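Local atomic coordinates of PrgZ (Enterococcus faecalis, PDB entry 4FAJ), a protein that binds peptide pheromones outside the cell as a membrane-anchored, zinc-binding receptor of the bacterial solute-binding protein 5 family, and probably serves peptide transport. Residues I84-N89 with F239-L244; K544-H549 with A553-K558. One frame throughout, in Å; residues are numbered along the deposited sequence. Where two conformers were deposited one is given.

Contact 1. Residues I84-N89 with F239-L244; sequences ITLLAN and FNLTNL
Asn89 meets Phe239 where the last turns of helix 81-90 approach the start of strand 239-243, with their CA atoms 6.1 Å apart; further along the strand the backbones diverge, and Leu86 and Leu241 stand 8.6 Å apart CA to CA. One backbone hydrogen bond links the segments, from Phe239 N to Asn89 O at 3.1 Å, and its N-H...O angle of 146° marks it as bent. Asn89 O also sits at the edge of the Phe239 ring, 3.4 Å from Phe239 CD2, because chi1 of -55° turns the ring back beside its own backbone N. The wider gap is bridged by leucines: Leu86 CD1 touches Leu241 CD1 at 4.3 Å, while Leu86 CD2 reaches Leu244 CD1 at 4.4 Å. Ile255 of the adjacent strand 252-257 packs on Leu86, Phe239 and Leu241 alike. The Asn89 amide folds back over its helix, Asn89 ND2 donating to Thr85 O at 2.7 Å; its further partners belong to residues 553-558. Strand 239-243, with a classic beta bulge where Thr242 and Asn243 both face Thr254, is outermost in its four-stranded mixed sheet, so this is helix-on-edge-strand packing within the alpha/beta fold of a periplasmic-type solute-binding protein.

Contact 2. Residues K544-H549 with A553-K558; sequences KNVLMH and AKYDYK
Leu547 and Asp556 form an antiparallel hydrogen-bonded pair, donating to each other's carbonyls: Leu547 N to Asp556 O at 3.0 Å and Asp556 N to Leu547 O at 2.9 Å, both nearly straight. Toward the turn, His549 N donates to Lys554 O at 2.7 Å. Between these bonds lies the non-hydrogen-bonded pair Met548 and Tyr555, where the CA-H groups of both residues point at carbonyl oxygens, those of Lys554 and Leu547 respectively. Asp556 O has a second donor, a water that also donates to Asn545 O and so extends the pairing beyond the strands.

The Asp556 carboxylate divides its work. OD1 accepts Lys558 N from above the carboxylate plane, closing an Asx turn, whereas OD2 accepts a hydrogen bond from a second water and forms a salt bridge with Arg96. That water also binds His549 NE2, bridging two side chains that lie alongside each other with planes 33° apart; His549 ND1 is hydrogen-bonded to Asn101 OD1. Arg96 would be expected to stabilise the negative charge of Asp556.

On the other face, Met548 runs beside Tyr555. With CG anti to the backbone N (chi1 -172°) and the chain extended beyond it, Met548 CG comes 3.7 Å from Tyr555 CE1 and Met548 CE 3.4 Å from Tyr555 OH. SD stands obliquely to the ring, a Met-aromatic contact, while Tyr555 OH is hydrogen-bonded to Lys537 NZ. Val546 CG1 touches both tyrosines, 4.0 Å from Tyr555 CD1 and 3.9 Å from Tyr557 CD1.

This short beta hairpin rests Ala553 on Ile84 and Ala88 of helix 81-90, sets His549 against Leu97 of strand 95-97, and packs Met548 on Thr314 and Met316 of strand 311-324.

Overall arrangement
Both segments of contact 1 precede those of contact 2 in the sequence, yet the centres of the two contacts lie about 13 Å apart. Helix 81-90 joins them, meeting the edge strand 239-243 in one and the C-terminal hairpin in the other. Asn89 makes the polar link between them: Asn89 OD1 probably accepts from Tyr557 N at 2.8 Å, and Asn89 ND2 probably donates to Tyr555 O at 3.0 Å, while Ala88 packs on Ala553. A late part of the chain is thereby tied to the helix near its start. Ile84, on that helix, packs on an apolar side chain of the bound peptide, which places this junction beside the peptide site.

Contact 1. Residues I84-N89 with F239-L244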
# COMPACT_ATOMS: atom_id res chain seq x y z
N ILE A 84 -0.80 7.24 3.93
CA ILE A 84 -1.42 6.29 4.85
C ILE A 84 -0.72 6.27 6.22
O ILE A 84 -1.40 6.27 7.24
CB ILE A 84 -1.53 4.90 4.22
CG1 ILE A 84 -2.68 4.91 3.21
CG2 ILE A 84 -1.75 3.83 5.28
CD1 ILE A 84 -2.75 3.65 2.36
N THR A 85 0.61 6.29 6.24
CA THR A 85 1.33 6.49 7.50
C THR A 85 0.95 7.80 8.23
O THR A 85 0.76 7.80 9.46
CB THR A 85 2.86 6.43 7.29
OG1 THR A 85 3.24 5.07 7.01
CG2 THR A 85 3.62 6.91 8.55
N LEU A 86 0.83 8.90 7.49
CA LEU A 86 0.41 10.15 8.12
C LEU A 86 -0.99 10.00 8.72
O LEU A 86 -1.22 10.35 9.88
CB LEU A 86 0.42 11.30 7.14
CG LEU A 86 -0.15 12.62 7.68
CD1 LEU A 86 0.64 13.10 8.89
CD2 LEU A 86 -0.14 13.66 6.55
N LEU A 87 -1.91 9.47 7.93
CA LEU A 87 -3.30 9.31 8.39
C LEU A 87 -3.39 8.33 9.57
O LEU A 87 -4.20 8.54 10.49
CB LEU A 87 -4.24 8.89 7.24
CG LEU A 87 -4.64 9.96 6.23
CD1 LEU A 87 -5.56 9.37 5.13
CD2 LEU A 87 -5.31 11.16 6.88
N ALA A 88 -2.56 7.28 9.59
CA ALA A 88 -2.54 6.35 10.72
C ALA A 88 -2.10 7.04 12.03
O ALA A 88 -2.40 6.55 13.12
CB ALA A 88 -1.64 5.14 10.41
N ASN A 89 -1.45 8.19 11.90
CA ASN A 89 -0.92 8.93 13.05
C ASN A 89 -1.67 10.24 13.42
O ASN A 89 -1.66 10.64 14.60
CB ASN A 89 0.56 9.19 12.83
CG ASN A 89 1.39 7.94 13.00
OD1 ASN A 89 1.65 7.52 14.13
ND2 ASN A 89 1.81 7.34 11.90
N PHE A 239 -1.96 12.56 17.04
CA PHE A 239 -1.37 13.83 16.68
C PHE A 239 -2.30 14.62 15.77
O PHE A 239 -3.18 14.05 15.14
CB PHE A 239 -0.03 13.59 15.98
CG PHE A 239 0.91 12.77 16.80
CD1 PHE A 239 1.75 13.38 17.72
CD2 PHE A 239 0.95 11.39 16.66
CE1 PHE A 239 2.61 12.62 18.50
CE2 PHE A 239 1.81 10.63 17.42
CZ PHE A 239 2.64 11.25 18.35
N ASN A 240 -2.12 15.94 15.75
CA ASN A 240 -2.79 16.82 14.80
C ASN A 240 -1.81 17.18 13.70
O ASN A 240 -0.61 17.25 13.94
CB ASN A 240 -3.22 18.13 15.47
CG ASN A 240 -4.37 17.96 16.43
OD1 ASN A 240 -5.21 17.08 16.29
ND2 ASN A 240 -4.44 18.86 17.42
N LEU A 241 -2.29 17.43 12.50
CA LEU A 241 -1.41 17.92 11.42
C LEU A 241 -1.33 19.43 11.57
O LEU A 241 -2.33 20.12 11.36
CB LEU A 241 -1.94 17.53 10.05
CG LEU A 241 -1.12 18.01 8.84
CD1 LEU A 241 0.26 17.37 8.82
CD2 LEU A 241 -1.86 17.74 7.53
N THR A 242 -0.17 19.94 11.98
CA THR A 242 -0.02 21.37 12.30
C THR A 242 0.75 22.18 11.24
O THR A 242 0.66 23.40 11.22
CB THR A 242 0.62 21.58 13.70
OG1 THR A 242 1.81 20.79 13.82
CG2 THR A 242 -0.36 21.16 14.80
N ASN A 243 1.48 21.51 10.35
CA ASN A 243 2.23 22.20 9.29
C ASN A 243 2.33 21.34 8.04
O ASN A 243 2.97 20.29 8.06
CB ASN A 243 3.64 22.55 9.80
CG ASN A 243 4.33 23.60 8.96
OD1 ASN A 243 4.04 23.78 7.78
ND2 ASN A 243 5.26 24.33 9.58
N LEU A 244 1.67 21.76 6.97
CA LEU A 244 1.77 21.08 5.67
C LEU A 244 1.31 22.08 4.61
O LEU A 244 0.11 22.36 4.49
CB LEU A 244 0.91 19.80 5.60
CG LEU A 244 1.28 18.82 4.48
CD1 LEU A 244 0.50 17.51 4.60
CD2 LEU A 244 1.06 19.38 3.11

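Contact 2. Residues K544-H549 with A553-K558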
# COMPACT_ATOMS: atom_id res chain seq x y z
N LYS A 544 12.59 5.56 21.10
CA LYS A 544 12.00 4.37 21.69
C LYS A 544 10.53 4.17 21.32
O LYS A 544 9.80 5.14 21.07
CB LYS A 544 12.07 4.42 23.23
CG LYS A 544 13.42 4.77 23.81
CD LYS A 544 14.48 3.75 23.53
CE LYS A 544 15.81 4.23 24.10
NZ LYS A 544 16.91 3.28 23.79
N ASN A 545 10.13 2.90 21.29
CA ASN A 545 8.73 2.49 21.24
C ASN A 545 7.95 2.92 20.01
O ASN A 545 6.77 3.22 20.10
CB ASN A 545 7.99 2.97 22.48
CG ASN A 545 6.95 1.98 22.94
OD1 ASN A 545 6.98 0.82 22.55
ND2 ASN A 545 6.02 2.43 23.79
N VAL A 546 8.61 2.93 18.86
CA VAL A 546 7.93 3.14 17.59
C VAL A 546 7.49 1.77 17.10
O VAL A 546 8.29 0.85 17.07
CB VAL A 546 8.85 3.77 16.56
CG1 VAL A 546 8.19 3.80 15.22
CG2 VAL A 546 9.25 5.19 17.03
N LEU A 547 6.22 1.64 16.71
CA LEU A 547 5.71 0.37 16.19
C LEU A 547 5.90 0.36 14.66
O LEU A 547 5.47 1.28 13.98
CB LEU A 547 4.23 0.22 16.55
CG LEU A 547 3.79 -1.05 17.23
CD1 LEU A 547 4.54 -1.22 18.56
CD2 LEU A 547 2.28 -1.02 17.47
N MET A 548 6.57 -0.66 14.14
CA MET A 548 6.79 -0.80 12.70
C MET A 548 6.02 -2.03 12.21
O MET A 548 6.14 -3.10 12.81
CB MET A 548 8.28 -0.96 12.42
CG MET A 548 8.66 -0.93 10.94
SD MET A 548 10.44 -1.11 10.68
CE MET A 548 10.55 -0.78 8.94
N HIS A 549 5.21 -1.89 11.16
CA HIS A 549 4.35 -2.97 10.68
C HIS A 549 4.80 -3.44 9.29
O HIS A 549 5.05 -2.60 8.41
CB HIS A 549 2.89 -2.49 10.60
CG HIS A 549 2.32 -2.05 11.91
ND1 HIS A 549 1.99 -2.93 12.91
CD2 HIS A 549 1.98 -0.82 12.37
CE1 HIS A 549 1.50 -2.27 13.95
NE2 HIS A 549 1.48 -0.98 13.64
N ALA A 553 -0.33 0.38 7.36
CA ALA A 553 0.42 1.61 7.56
C ALA A 553 1.71 1.26 8.31
O ALA A 553 1.65 0.66 9.36
CB ALA A 553 -0.41 2.61 8.34
N LYS A 554 2.86 1.65 7.77
CA LYS A 554 4.15 1.13 8.22
C LYS A 554 4.55 1.55 9.64
O LYS A 554 5.15 0.74 10.37
CB LYS A 554 5.26 1.54 7.25
CG LYS A 554 6.61 0.86 7.54
CD LYS A 554 7.68 1.27 6.53
CE LYS A 554 7.48 0.63 5.17
NZ LYS A 554 8.77 0.65 4.37
N TYR A 555 4.27 2.79 10.02
CA TYR A 555 4.74 3.29 11.33
C TYR A 555 3.59 3.80 12.19
O TYR A 555 2.70 4.48 11.70
CB TYR A 555 5.78 4.40 11.16
CG TYR A 555 7.09 3.93 10.55
CD1 TYR A 555 7.96 3.14 11.29
CD2 TYR A 555 7.44 4.26 9.24
CE1 TYR A 555 9.15 2.69 10.75
CE2 TYR A 555 8.65 3.82 8.69
CZ TYR A 555 9.49 3.03 9.46
OH TYR A 555 10.69 2.57 8.96
N ASP A 556 3.64 3.45 13.48
CA ASP A 556 2.75 4.01 14.49
C ASP A 556 3.61 4.68 15.56
O ASP A 556 4.35 4.01 16.31
CB ASP A 556 1.88 2.92 15.10
CG ASP A 556 0.82 3.47 16.06
OD1 ASP A 556 0.82 4.70 16.30
OD2 ASP A 556 -0.01 2.68 16.55
N TYR A 557 3.53 6.00 15.61
CA TYR A 557 4.33 6.80 16.53
C TYR A 557 3.60 7.15 17.84
O TYR A 557 4.13 7.90 18.66
CB TYR A 557 4.72 8.10 15.83
CG TYR A 557 5.42 7.89 14.50
CD1 TYR A 557 6.64 7.25 14.43
CD2 TYR A 557 4.86 8.37 13.31
CE1 TYR A 557 7.29 7.07 13.21
CE2 TYR A 557 5.50 8.20 12.11
CZ TYR A 557 6.73 7.56 12.06
OH TYR A 557 7.37 7.38 10.85
N LYS A 558 2.41 6.59 18.04
CA LYS A 558 1.56 6.95 19.17
C LYS A 558 2.32 6.96 20.51
O LYS A 558 2.21 7.91 21.28
CB LYS A 558 0.36 6.00 19.27
CG LYS A 558 -0.49 6.20 20.54
CD LYS A 558 -1.77 5.34 20.49
CE LYS A 558 -2.45 5.31 21.84
NZ LYS A 558 -3.60 4.37 21.85
O HOH W 1 4.22 3.75 18.96
O HOH W 2 -0.34 0.50 15.10